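Local structure of ferredoxin (1L5P) at residues Lys15-Thr27 / Ala77-Phe91. The protein carries electrons on a [2Fe-2S] cluster in the hydrogenosome, linking pyruvate:ferredoxin oxidoreductase to hydrogenase. Residues are numbered along the deposited sequence; the frame is centred on the assembly and turned at random.
With FES (Fe2/s2 (inorganic) cluster), chain D.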
loop_
_atom_site.group_PDB
_atom_site.type_symbol
_atom_site.label_atom_id
_atom_site.label_comp_id
_atom_site.label_asym_id
_atom_site.label_seq_id
_atom_site.Cartn_x
_atom_site.Cartn_y
_atom_site.Cartn_z
ATOM N N LYS A 15 -6.655 11.016 0.509
ATOM C CA LYS A 15 -7.782 10.767 -0.384
ATOM C C LYS A 15 -7.252 10.020 -1.593
ATOM O O LYS A 15 -6.124 10.232 -2.020
ATOM C CB LYS A 15 -8.428 12.074 -0.855
ATOM C CG LYS A 15 -8.028 13.315 -0.070
ATOM C CD LYS A 15 -8.979 14.472 -0.347
ATOM C CE LYS A 15 -10.212 14.397 0.544
ATOM N NZ LYS A 15 -9.950 13.656 1.822
ATOM N N PHE A 16 -8.059 9.125 -2.137
ATOM C CA PHE A 16 -7.624 8.381 -3.302
ATOM C C PHE A 16 -8.711 8.406 -4.348
ATOM O O PHE A 16 -9.894 8.591 -4.038
ATOM C CB PHE A 16 -7.285 6.931 -2.942
ATOM C CG PHE A 16 -8.476 6.109 -2.556
ATOM C CD1 PHE A 16 -9.430 5.743 -3.504
ATOM C CD2 PHE A 16 -8.662 5.718 -1.235
ATOM C CE1 PHE A 16 -10.555 5.006 -3.142
ATOM C CE2 PHE A 16 -9.786 4.977 -0.857
ATOM C CZ PHE A 16 -10.733 4.622 -1.812
ATOM N N GLU A 17 -8.293 8.218 -5.591
ATOM C CA GLU A 17 -9.204 8.197 -6.717
ATOM C C GLU A 17 -9.286 6.757 -7.209
ATOM O O GLU A 17 -8.267 6.072 -7.301
ATOM C CB GLU A 17 -8.664 9.099 -7.819
ATOM C CG GLU A 17 -9.418 10.389 -7.976
ATOM C CD GLU A 17 -10.198 10.434 -9.275
ATOM O OE1 GLU A 17 -9.567 10.343 -10.356
ATOM O OE2 GLU A 17 -11.442 10.558 -9.218
ATOM N N ASP A 18 -10.496 6.298 -7.503
ATOM C CA ASP A 18 -10.716 4.942 -8.001
ATOM C C ASP A 18 -9.626 4.526 -8.977
ATOM O O ASP A 18 -9.236 5.312 -9.835
ATOM C CB ASP A 18 -12.050 4.867 -8.744
ATOM C CG ASP A 18 -13.197 4.435 -7.857
ATOM O OD1 ASP A 18 -12.940 3.810 -6.804
ATOM O OD2 ASP A 18 -14.359 4.721 -8.219
ATOM N N ASP A 19 -9.155 3.289 -8.837
ATOM C CA ASP A 19 -8.140 2.708 -9.713
ATOM C C ASP A 19 -6.720 3.201 -9.508
ATOM O O ASP A 19 -5.835 2.927 -10.307
ATOM C CB ASP A 19 -8.572 2.881 -11.165
ATOM C CG ASP A 19 -9.997 2.392 -11.398
ATOM O OD1 ASP A 19 -10.438 1.473 -10.669
ATOM O OD2 ASP A 19 -10.683 2.925 -12.298
ATOM N N GLN A 20 -6.508 3.921 -8.416
ATOM C CA GLN A 20 -5.191 4.431 -8.073
ATOM C C GLN A 20 -4.574 3.376 -7.166
ATOM O O GLN A 20 -5.284 2.741 -6.394
ATOM C CB GLN A 20 -5.318 5.746 -7.297
ATOM C CG GLN A 20 -5.098 7.001 -8.116
ATOM C CD GLN A 20 -4.660 8.180 -7.266
ATOM O OE1 GLN A 20 -5.261 8.471 -6.229
ATOM N NE2 GLN A 20 -3.609 8.869 -7.705
ATOM N N THR A 21 -3.267 3.170 -7.253
ATOM C CA THR A 21 -2.647 2.189 -6.379
ATOM C C THR A 21 -2.219 2.890 -5.108
ATOM O O THR A 21 -1.979 4.094 -5.107
ATOM C CB THR A 21 -1.404 1.545 -6.997
ATOM O OG1 THR A 21 -0.360 2.520 -7.085
ATOM C CG2 THR A 21 -1.718 0.996 -8.372
ATOM N N LEU A 22 -2.128 2.125 -4.030
ATOM C CA LEU A 22 -1.715 2.660 -2.756
ATOM C C LEU A 22 -0.339 3.292 -2.913
ATOM O O LEU A 22 -0.020 4.294 -2.258
ATOM C CB LEU A 22 -1.649 1.540 -1.729
ATOM C CG LEU A 22 -1.349 2.016 -0.315
ATOM C CD1 LEU A 22 -2.497 2.886 0.181
ATOM C CD2 LEU A 22 -1.140 0.820 0.577
ATOM N N PHE A 23 0.468 2.690 -3.784
ATOM C CA PHE A 23 1.829 3.149 -4.067
ATOM C C PHE A 23 1.784 4.567 -4.608
ATOM O O PHE A 23 2.505 5.446 -4.145
ATOM C CB PHE A 23 2.494 2.228 -5.106
ATOM C CG PHE A 23 3.882 2.656 -5.508
ATOM C CD1 PHE A 23 4.979 2.373 -4.695
ATOM C CD2 PHE A 23 4.093 3.327 -6.707
ATOM C CE1 PHE A 23 6.276 2.756 -5.081
ATOM C CE2 PHE A 23 5.380 3.714 -7.101
ATOM C CZ PHE A 23 6.474 3.426 -6.285
ATOM N N THR A 24 0.934 4.777 -5.604
ATOM C CA THR A 24 0.786 6.085 -6.204
ATOM C C THR A 24 0.382 7.083 -5.138
ATOM O O THR A 24 1.004 8.124 -4.983
ATOM C CB THR A 24 -0.287 6.062 -7.276
ATOM O OG1 THR A 24 0.077 5.107 -8.275
ATOM C CG2 THR A 24 -0.433 7.439 -7.914
ATOM N N VAL A 25 -0.673 6.744 -4.409
ATOM C CA VAL A 25 -1.193 7.581 -3.346
ATOM C C VAL A 25 -0.132 7.875 -2.288
ATOM O O VAL A 25 0.076 9.027 -1.910
ATOM C CB VAL A 25 -2.403 6.886 -2.692
ATOM C CG1 VAL A 25 -2.768 7.568 -1.380
ATOM C CG2 VAL A 25 -3.572 6.888 -3.666
ATOM N N LEU A 26 0.542 6.830 -1.823
ATOM C CA LEU A 26 1.569 6.973 -0.800
ATOM C C LEU A 26 2.787 7.759 -1.253
ATOM O O LEU A 26 3.235 8.677 -0.564
ATOM C CB LEU A 26 2.029 5.598 -0.313
ATOM C CG LEU A 26 1.040 4.809 0.545
ATOM C CD1 LEU A 26 1.743 3.583 1.124
ATOM C CD2 LEU A 26 0.494 5.702 1.655
ATOM N N THR A 27 3.329 7.395 -2.410
ATOM C CA THR A 27 4.514 8.073 -2.923
ATOM C C THR A 27 4.254 9.518 -3.325
ATOM O O THR A 27 5.109 10.374 -3.112
ATOM C CB THR A 27 5.134 7.325 -4.130
ATOM O OG1 THR A 27 4.132 7.129 -5.136
ATOM C CG2 THR A 27 5.696 5.986 -3.699
ATOM N N ALA A 77 2.430 -2.035 -1.703
ATOM C CA ALA A 77 1.550 -0.911 -1.967
ATOM C C ALA A 77 1.125 -0.828 -3.425
ATOM O O ALA A 77 -0.021 -0.500 -3.712
ATOM C CB ALA A 77 2.228 0.380 -1.542
ATOM N N CYS A 78 2.026 -1.126 -4.358
ATOM C CA CYS A 78 1.658 -1.039 -5.769
ATOM C C CYS A 78 0.794 -2.210 -6.263
ATOM O O CYS A 78 0.253 -2.171 -7.376
ATOM C CB CYS A 78 2.903 -0.895 -6.649
ATOM S SG CYS A 78 4.020 -2.297 -6.612
ATOM N N ALA A 79 0.649 -3.242 -5.433
ATOM C CA ALA A 79 -0.162 -4.401 -5.784
ATOM C C ALA A 79 -1.620 -4.153 -5.396
ATOM O O ALA A 79 -2.516 -4.907 -5.780
ATOM C CB ALA A 79 0.358 -5.623 -5.063
ATOM N N ILE A 80 -1.852 -3.089 -4.632
ATOM C CA ILE A 80 -3.188 -2.743 -4.171
ATOM C C ILE A 80 -3.801 -1.617 -4.986
ATOM O O ILE A 80 -3.342 -0.479 -4.933
ATOM C CB ILE A 80 -3.145 -2.335 -2.698
ATOM C CG1 ILE A 80 -2.676 -3.521 -1.860
ATOM C CG2 ILE A 80 -4.512 -1.873 -2.239
ATOM C CD1 ILE A 80 -2.244 -3.164 -0.481
ATOM N N THR A 81 -4.834 -1.950 -5.752
ATOM C CA THR A 81 -5.542 -0.978 -6.581
ATOM C C THR A 81 -6.727 -0.485 -5.762
ATOM O O THR A 81 -7.648 -1.253 -5.481
ATOM C CB THR A 81 -6.078 -1.631 -7.874
ATOM O OG1 THR A 81 -5.010 -2.307 -8.548
ATOM C CG2 THR A 81 -6.672 -0.581 -8.797
ATOM N N LEU A 82 -6.711 0.791 -5.383
ATOM C CA LEU A 82 -7.775 1.357 -4.564
ATOM C C LEU A 82 -9.096 1.633 -5.271
ATOM O O LEU A 82 -9.135 2.133 -6.400
ATOM C CB LEU A 82 -7.281 2.632 -3.890
ATOM C CG LEU A 82 -6.088 2.394 -2.966
ATOM C CD1 LEU A 82 -5.478 3.723 -2.602
ATOM C CD2 LEU A 82 -6.520 1.646 -1.719
ATOM N N SER A 83 -10.180 1.295 -4.575
ATOM C CA SER A 83 -11.538 1.492 -5.065
ATOM C C SER A 83 -12.433 1.781 -3.863
ATOM O O SER A 83 -11.981 1.734 -2.711
ATOM C CB SER A 83 -12.029 0.238 -5.781
ATOM O OG SER A 83 -11.663 -0.927 -5.053
ATOM N N GLY A 84 -13.701 2.077 -4.128
ATOM C CA GLY A 84 -14.621 2.383 -3.048
ATOM C C GLY A 84 -14.592 1.396 -1.891
ATOM O O GLY A 84 -14.719 1.784 -0.730
ATOM N N GLU A 85 -14.414 0.116 -2.203
ATOM C CA GLU A 85 -14.386 -0.918 -1.174
ATOM C C GLU A 85 -13.235 -0.755 -0.174
ATOM O O GLU A 85 -13.272 -1.318 0.921
ATOM C CB GLU A 85 -14.311 -2.302 -1.830
ATOM C CG GLU A 85 -13.181 -2.445 -2.837
ATOM C CD GLU A 85 -12.571 -3.838 -2.843
ATOM O OE1 GLU A 85 -12.963 -4.647 -3.711
ATOM O OE2 GLU A 85 -11.701 -4.125 -1.988
ATOM N N ASN A 86 -12.223 0.020 -0.546
ATOM C CA ASN A 86 -11.073 0.228 0.327
ATOM C C ASN A 86 -11.196 1.486 1.189
ATOM O O ASN A 86 -10.320 1.786 2.000
ATOM C CB ASN A 86 -9.796 0.302 -0.514
ATOM C CG ASN A 86 -9.635 -0.892 -1.440
ATOM O OD1 ASN A 86 -9.577 -0.742 -2.663
ATOM N ND2 ASN A 86 -9.563 -2.084 -0.859
ATOM N N ASP A 87 -12.284 2.224 1.014
ATOM C CA ASP A 87 -12.496 3.445 1.787
ATOM C C ASP A 87 -12.489 3.180 3.295
ATOM O O ASP A 87 -13.334 2.458 3.821
ATOM C CB ASP A 87 -13.819 4.107 1.378
ATOM C CG ASP A 87 -13.977 5.504 1.953
ATOM O OD1 ASP A 87 -15.045 6.113 1.738
ATOM O OD2 ASP A 87 -13.039 5.994 2.621
ATOM N N GLY A 88 -11.529 3.774 3.991
ATOM C CA GLY A 88 -11.455 3.576 5.425
ATOM C C GLY A 88 -10.355 2.619 5.825
ATOM O O GLY A 88 -10.101 2.426 7.013
ATOM N N ALA A 89 -9.696 2.015 4.842
ATOM C CA ALA A 89 -8.614 1.079 5.131
ATOM C C ALA A 89 -7.454 1.822 5.773
ATOM O O ALA A 89 -7.208 2.992 5.461
ATOM C CB ALA A 89 -8.154 0.407 3.858
ATOM N N VAL A 90 -6.749 1.145 6.668
ATOM C CA VAL A 90 -5.618 1.745 7.344
ATOM C C VAL A 90 -4.334 0.977 7.071
ATOM O O VAL A 90 -4.308 -0.246 7.184
ATOM C CB VAL A 90 -5.858 1.770 8.842
ATOM C CG1 VAL A 90 -4.675 2.426 9.550
ATOM C CG2 VAL A 90 -7.156 2.514 9.125
ATOM N N PHE A 91 -3.270 1.691 6.709
ATOM C CA PHE A 91 -1.987 1.055 6.433
ATOM C C PHE A 91 -0.890 1.699 7.267
ATOM O O PHE A 91 -0.892 2.899 7.482
ATOM C CB PHE A 91 -1.638 1.165 4.942
ATOM C CG PHE A 91 -2.688 0.607 4.029
ATOM C CD1 PHE A 91 -3.712 1.417 3.555
ATOM C CD2 PHE A 91 -2.647 -0.727 3.629
ATOM C CE1 PHE A 91 -4.688 0.902 2.680
ATOM C CE2 PHE A 91 -3.612 -1.249 2.763
ATOM C CZ PHE A 91 -4.634 -0.436 2.285
HETATM FE FE1 FES D . 8.403 -2.261 -7.032
HETATM FE FE2 FES D . 6.029 -2.084 -5.707
HETATM S S1 FES D . 7.207 -3.938 -6.128
HETATM S S2 FES D . 7.219 -0.386 -6.607
#
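L22 sets its CD2 methyl squarely over the centre of the F91 ring, 3.7 Å from the centroid and only 9° off the normal; CG anti to the backbone N (chi1 -175°) swings the leucine fork down from the first turn of helix 22-27 onto that face. CD1 of the same fork lies near F91 CD1 and CE1. L82 lays its CB over one face of the F16 ring, offset toward the rim, while its CD1 packs against F16 CB (3.7 Å) and V25 CG2 (3.8 Å). The far end of F16, at CZ, reaches S83 O. In this beta-grasp fold of the [2Fe-2S] ferredoxins, helix 22-27 packs over the mixed sheet, and F91 belongs to strand 90-92. Backbone bonds tie residues 19-22, running into the helix, to residues 80-82: D19 N to L82 O, L82 N to Q20 O (2.6 Å) and L22 N to I80 O (3.0 Å). At the cluster end, F23 CB presses on C78 CB at 3.5 Å, and sulfide S2 of the cluster lies over one face of the F23 ring, 3.6 Å from CE1. C78 SG ligates iron FE2 at 2.2 Å, paired with C47.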